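Local coordinates for histidine utilization repressor (Pseudomonas syringae pv. tomato, PDB 2PKH), which probably represses the histidine utilization (hut) operon in the absence of inducer, and is represented here by its C-terminal UTRA domain, at residues V15-E19 against Y66-F71; V93-A98 against A110-L116. One frame throughout, in Å; residues are numbered along the deposited sequence.

Contact 1 of 2, residues V15-E19 against Y66-F71; sequences VLKEE and YLKQDF. With EDO (1,2-ethanediol), chain O.
Residues 15-19 are extended, within strand 9-20, an outermost strand of this chain's sheet. Residues 66-68 form a short 3-10 turn, with Gln69 N donating a hydrogen bond to Tyr66 O (3.2 Å), and 69-71 continue as loop. The closest CA pair is Leu16 and Leu67, 6.3 Å apart. The contact is mainly apolar and centred on Leu16 (chi1 t, chi2 p): its CD1 lies 3.8 Å from Leu67 CD2, 4.1 Å from Tyr66 CE2 and 3.7 Å from Phe71 CE2, at the edge of the Phe71 ring. Leu67 (m, t) lies against the strand backbone, with CD2 3.5 Å from Lys17 N and CD1 3.7 Å from Glu18 N. Glu18 forms a salt bridge with Arg36. Thus the turn and the loop into helix 76-83 pack apolar side chains on a strand at one end of the antiparallel UTRA sheet. Tyr66 and Phe71 rest on Pro76 of that helix, while Phe38 of strand 36-46 backs Tyr66 and Leu67.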
loop_
_atom_site.group_PDB
_atom_site.type_symbol
_atom_site.label_atom_id
_atom_site.label_comp_id
_atom_site.label_asym_id
_atom_site.label_seq_id
_atom_site.Cartn_x
_atom_site.Cartn_y
_atom_site.Cartn_z
ATOM N N VAL B 15 -1.962 -6.070 30.977
ATOM C CA VAL B 15 -1.221 -4.940 31.542
ATOM C C VAL B 15 -1.889 -3.639 31.133
ATOM O O VAL B 15 -2.316 -3.428 29.987
ATOM C CB VAL B 15 0.286 -4.979 31.104
ATOM C CG1 VAL B 15 1.061 -3.796 31.603
ATOM C CG2 VAL B 15 0.902 -6.243 31.625
ATOM N N LEU B 16 -2.111 -2.789 32.108
ATOM C CA LEU B 16 -2.514 -1.380 31.864
ATOM C C LEU B 16 -2.003 -0.503 33.036
ATOM O O LEU B 16 -2.640 -0.443 34.086
ATOM C CB LEU B 16 -4.044 -1.251 31.733
ATOM C CG LEU B 16 -4.570 0.141 31.274
ATOM C CD1 LEU B 16 -4.187 0.552 29.888
ATOM C CD2 LEU B 16 -6.079 0.125 31.402
ATOM N N LYS B 17 -0.900 0.217 32.783
ATOM C CA LYS B 17 -0.095 0.875 33.881
ATOM C C LYS B 17 0.791 1.981 33.385
ATOM O O LYS B 17 1.201 2.013 32.207
ATOM C CB LYS B 17 0.762 -0.143 34.610
ATOM C CG LYS B 17 1.980 -0.688 33.906
ATOM C CD LYS B 17 2.358 -2.008 34.577
ATOM C CE LYS B 17 3.569 -2.779 33.939
ATOM N NZ LYS B 17 4.777 -2.039 34.416
ATOM N N GLU B 18 1.087 2.913 34.293
ATOM C CA GLU B 18 2.075 3.911 34.022
ATOM C C GLU B 18 3.408 3.354 34.463
ATOM O O GLU B 18 3.472 2.662 35.479
ATOM C CB GLU B 18 1.727 5.098 34.911
ATOM C CG GLU B 18 2.477 6.297 34.629
ATOM C CD GLU B 18 2.010 7.444 35.551
ATOM O OE1 GLU B 18 0.774 7.687 35.734
ATOM O OE2 GLU B 18 2.901 8.068 36.092
ATOM N N GLU B 19 4.487 3.675 33.742
ATOM C CA GLU B 19 5.820 3.235 34.169
ATOM C C GLU B 19 6.834 4.198 33.550
ATOM O O GLU B 19 6.489 4.956 32.657
ATOM C CB GLU B 19 6.085 1.831 33.669
ATOM C CG GLU B 19 5.947 1.801 32.100
ATOM C CD GLU B 19 5.974 0.425 31.507
ATOM O OE1 GLU B 19 5.133 -0.376 31.942
ATOM O OE2 GLU B 19 6.742 0.142 30.543
ATOM N N TYR B 66 -5.511 7.586 28.721
ATOM C CA TYR B 66 -5.307 6.245 28.207
ATOM C C TYR B 66 -5.570 5.160 29.269
ATOM O O TYR B 66 -6.276 4.189 29.007
ATOM C CB TYR B 66 -3.897 6.140 27.615
ATOM C CG TYR B 66 -3.638 4.858 26.789
ATOM C CD1 TYR B 66 -3.945 4.791 25.463
ATOM C CD2 TYR B 66 -3.029 3.766 27.372
ATOM C CE1 TYR B 66 -3.701 3.602 24.707
ATOM C CE2 TYR B 66 -2.741 2.555 26.615
ATOM C CZ TYR B 66 -3.100 2.486 25.330
ATOM O OH TYR B 66 -2.757 1.333 24.601
ATOM N N LEU B 67 -5.062 5.353 30.480
ATOM C CA LEU B 67 -5.165 4.301 31.521
ATOM C C LEU B 67 -6.630 4.042 31.948
ATOM O O LEU B 67 -6.972 2.986 32.482
ATOM C CB LEU B 67 -4.303 4.657 32.715
ATOM C CG LEU B 67 -2.776 4.594 32.467
ATOM C CD1 LEU B 67 -2.090 4.823 33.867
ATOM C CD2 LEU B 67 -2.359 3.284 31.859
ATOM N N LYS B 68 -7.472 5.024 31.695
ATOM C CA LYS B 68 -8.847 5.016 32.132
ATOM C C LYS B 68 -9.780 4.256 31.201
ATOM O O LYS B 68 -10.950 4.077 31.524
ATOM C CB LYS B 68 -9.347 6.487 32.279
ATOM C CG LYS B 68 -8.577 7.254 33.345
ATOM C CD LYS B 68 -8.719 8.747 33.113
ATOM C CE LYS B 68 -7.622 9.507 33.908
ATOM N NZ LYS B 68 -7.820 10.989 33.775
ATOM N N GLN B 69 -9.270 3.813 30.046
ATOM C CA GLN B 69 -10.095 3.195 29.018
ATOM C C GLN B 69 -10.354 1.652 29.200
ATOM O O GLN B 69 -9.547 0.926 29.856
ATOM C CB GLN B 69 -9.461 3.452 27.653
ATOM C CG GLN B 69 -9.111 4.897 27.355
ATOM C CD GLN B 69 -10.328 5.835 27.493
ATOM O OE1 GLN B 69 -11.412 5.528 27.008
ATOM N NE2 GLN B 69 -10.149 6.953 28.175
ATOM N N ASP B 70 -11.485 1.186 28.643
ATOM C CA ASP B 70 -11.856 -0.212 28.654
ATOM C C ASP B 70 -11.613 -0.754 27.263
ATOM O O ASP B 70 -12.450 -0.639 26.376
ATOM C CB ASP B 70 -13.317 -0.395 29.057
ATOM C CG ASP B 70 -13.773 -1.857 28.989
ATOM O OD1 ASP B 70 -13.038 -2.701 28.436
ATOM O OD2 ASP B 70 -14.897 -2.167 29.482
ATOM N N PHE B 71 -10.427 -1.327 27.058
ATOM C CA PHE B 71 -10.043 -1.768 25.738
ATOM C C PHE B 71 -10.622 -3.136 25.400
ATOM O O PHE B 71 -10.246 -3.741 24.393
ATOM C CB PHE B 71 -8.518 -1.781 25.622
ATOM C CG PHE B 71 -7.889 -0.406 25.765
ATOM C CD1 PHE B 71 -8.132 0.588 24.779
ATOM C CD2 PHE B 71 -7.045 -0.117 26.869
ATOM C CE1 PHE B 71 -7.591 1.849 24.901
ATOM C CE2 PHE B 71 -6.456 1.117 26.967
ATOM C CZ PHE B 71 -6.742 2.103 25.952
HETATM C C1 EDO O . 7.419 -2.873 32.157
HETATM O O1 EDO O . 7.425 -2.605 30.730
HETATM C C2 EDO O . 6.206 -3.730 32.580
HETATM O O2 EDO O . 6.271 -5.096 32.087
#

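Contact 2 of 2, residues V93-A98 against A110-L116; sequences VEAILA and AGEPCLL
Ile96, Cys114 and Leu116 form the apolar centre on one face of an antiparallel strand pair. Ile96 CD1 lies 4.0 Å from Leu116 CD2 (Leu116 chi1 t, chi2 p). Ala98 CB reaches Cys114 SG at 4.1 Å. On the other face, Val93 CG1 meets Leu115 CD1 at 3.6 Å. The axes of strands 93-97 and 113-116 approach to 4.6 Å, with 143° between their N-to-C directions. Glu94-Leu116 and Ile96-Cys114 are hydrogen-bonded pairs; Ala95-Leu115 between them is non-hydrogen-bonded. Glu94 N to Leu116 O is 2.9 Å, Leu116 N to Glu94 O 2.8 Å, Ile96 N to Cys114 O 3.0 Å, and Cys114 N to Ile96 O 2.8 Å. This ladder joins strand 88-97, one outermost strand of this chain's UTRA sheet, to strand 113-123. At Val93 the sheet runs on antiparallel into the second subunit, whose Pro113 packs on Pro113. Beyond Leu97 the backbones part, and water bridges the gap. Water 1 accepts from Ala98 N (2.8 Å) and donates to Ala110 O (2.8 Å) and Glu112 O (2.6 Å). Water 2 links Ala98 O (2.7 Å) to Ala110 O (2.8 Å). At the far end, Glu94 forms a salt bridge with Arg118.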
loop_
_atom_site.group_PDB
_atom_site.type_symbol
_atom_site.label_atom_id
_atom_site.label_comp_id
_atom_site.label_asym_id
_atom_site.label_seq_id
_atom_site.Cartn_x
_atom_site.Cartn_y
_atom_site.Cartn_z
ATOM N N VAL B 93 9.246 -5.547 10.142
ATOM C CA VAL B 93 8.601 -6.870 10.160
ATOM C C VAL B 93 9.690 -7.926 10.053
ATOM O O VAL B 93 10.530 -7.829 9.139
ATOM C CB VAL B 93 7.666 -6.988 8.979
ATOM C CG1 VAL B 93 6.930 -8.369 8.980
ATOM C CG2 VAL B 93 6.689 -5.824 8.962
ATOM N N GLU B 94 9.613 -8.922 10.960
ATOM C CA GLU B 94 10.591 -9.955 11.186
ATOM C C GLU B 94 9.859 -11.273 11.430
ATOM O O GLU B 94 8.727 -11.281 11.886
ATOM C CB GLU B 94 11.369 -9.595 12.478
ATOM C CG GLU B 94 12.512 -8.649 12.212
ATOM C CD GLU B 94 13.196 -8.173 13.486
ATOM O OE1 GLU B 94 12.572 -7.414 14.239
ATOM O OE2 GLU B 94 14.386 -8.518 13.667
ATOM N N ALA B 95 10.544 -12.367 11.160
ATOM C CA ALA B 95 10.081 -13.689 11.572
ATOM C C ALA B 95 10.981 -14.141 12.728
ATOM O O ALA B 95 12.240 -14.194 12.652
ATOM C CB ALA B 95 10.146 -14.687 10.366
ATOM N N ILE B 96 10.321 -14.505 13.799
ATOM C CA ILE B 96 11.021 -14.934 14.999
ATOM C C ILE B 96 10.318 -16.110 15.648
ATOM O O ILE B 96 9.166 -16.447 15.303
ATOM C CB ILE B 96 11.047 -13.746 16.032
ATOM C CG1 ILE B 96 9.627 -13.490 16.543
ATOM C CG2 ILE B 96 11.821 -12.463 15.410
ATOM C CD1 ILE B 96 9.535 -12.691 17.880
ATOM N N LEU B 97 10.995 -16.692 16.633
ATOM C CA LEU B 97 10.331 -17.595 17.631
ATOM C C LEU B 97 9.898 -16.800 18.894
ATOM O O LEU B 97 10.624 -15.919 19.347
ATOM C CB LEU B 97 11.275 -18.744 18.017
ATOM C CG LEU B 97 11.618 -19.781 16.963
ATOM C CD1 LEU B 97 12.502 -20.940 17.486
ATOM C CD2 LEU B 97 10.302 -20.323 16.339
ATOM N N ALA B 98 8.690 -17.048 19.436
ATOM C CA ALA B 98 8.311 -16.293 20.617
ATOM C C ALA B 98 9.025 -16.813 21.880
ATOM O O ALA B 98 9.551 -17.947 21.907
ATOM C CB ALA B 98 6.773 -16.360 20.789
ATOM N N ALA B 110 6.173 -24.089 20.849
ATOM C CA ALA B 110 7.398 -23.300 21.083
ATOM C C ALA B 110 8.120 -23.056 19.743
ATOM O O ALA B 110 8.675 -22.012 19.501
ATOM C CB ALA B 110 8.307 -24.052 22.160
ATOM N N GLY B 111 8.100 -24.016 18.855
ATOM C CA GLY B 111 8.769 -23.843 17.544
ATOM C C GLY B 111 7.929 -23.146 16.420
ATOM O O GLY B 111 8.346 -23.072 15.238
ATOM N N GLU B 112 6.731 -22.651 16.746
ATOM C CA GLU B 112 5.873 -21.931 15.742
ATOM C C GLU B 112 6.550 -20.614 15.342
ATOM O O GLU B 112 6.842 -19.816 16.225
ATOM C CB GLU B 112 4.518 -21.541 16.366
ATOM C CG GLU B 112 3.634 -20.438 15.573
ATOM C CD GLU B 112 2.816 -21.080 14.481
ATOM O OE1 GLU B 112 3.067 -22.257 14.203
ATOM O OE2 GLU B 112 1.917 -20.437 13.942
ATOM N N PRO B 113 6.746 -20.382 14.020
ATOM C CA PRO B 113 7.286 -19.141 13.518
ATOM C C PRO B 113 6.222 -18.089 13.688
ATOM O O PRO B 113 5.040 -18.334 13.387
ATOM C CB PRO B 113 7.482 -19.435 12.035
ATOM C CG PRO B 113 6.378 -20.573 11.758
ATOM C CD PRO B 113 6.592 -21.398 12.923
ATOM N N CYS B 114 6.655 -16.948 14.233
ATOM C CA CYS B 114 5.749 -15.853 14.550
ATOM C C CYS B 114 6.174 -14.641 13.702
ATOM O O CYS B 114 7.316 -14.463 13.408
ATOM C CB CYS B 114 5.771 -15.475 16.019
ATOM S SG CYS B 114 5.029 -16.744 17.058
ATOM N N LEU B 115 5.184 -13.853 13.319
ATOM C CA LEU B 115 5.412 -12.671 12.562
ATOM C C LEU B 115 5.493 -11.556 13.653
ATOM O O LEU B 115 4.507 -11.322 14.375
ATOM C CB LEU B 115 4.209 -12.408 11.652
ATOM C CG LEU B 115 4.376 -11.311 10.579
ATOM C CD1 LEU B 115 5.510 -11.670 9.616
ATOM C CD2 LEU B 115 3.060 -11.014 9.810
ATOM N N LEU B 116 6.617 -10.874 13.703
ATOM C CA LEU B 116 6.836 -9.790 14.626
ATOM C C LEU B 116 6.785 -8.485 13.874
ATOM O O LEU B 116 7.504 -8.295 12.875
ATOM C CB LEU B 116 8.212 -9.948 15.293
ATOM C CG LEU B 116 8.581 -8.772 16.256
ATOM C CD1 LEU B 116 7.653 -8.775 17.479
ATOM C CD2 LEU B 116 9.991 -8.943 16.700
HETATM O O HOH W 1 7.606 -19.529 18.698
HETATM O O HOH W 2 9.899 -20.636 21.561
#

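How the contacts relate
From the N terminus, strand 9-20 supplies the first half of contact 1. The chain then forms helix 22-29 and strands 36-46 and 49-59 before residues 66-71 return to close that loop of 46 residues. Helix 76-83 follows, and strand 88-97 opens contact 2. Only 11 residues, mostly helix 100-106, separate its segments. The contacts are therefore in series, neither nested nor crossed. The centres of contact 1 and contact 2 are about 27 Å apart, on opposite sides of the chain's centre. Their nearest atoms are about 16 Å apart. Both reach the same six-stranded sheet. Contact 1 ties a loop to one outermost strand within this chain; contact 2 pairs the other with strand 113-123, beside the second subunit.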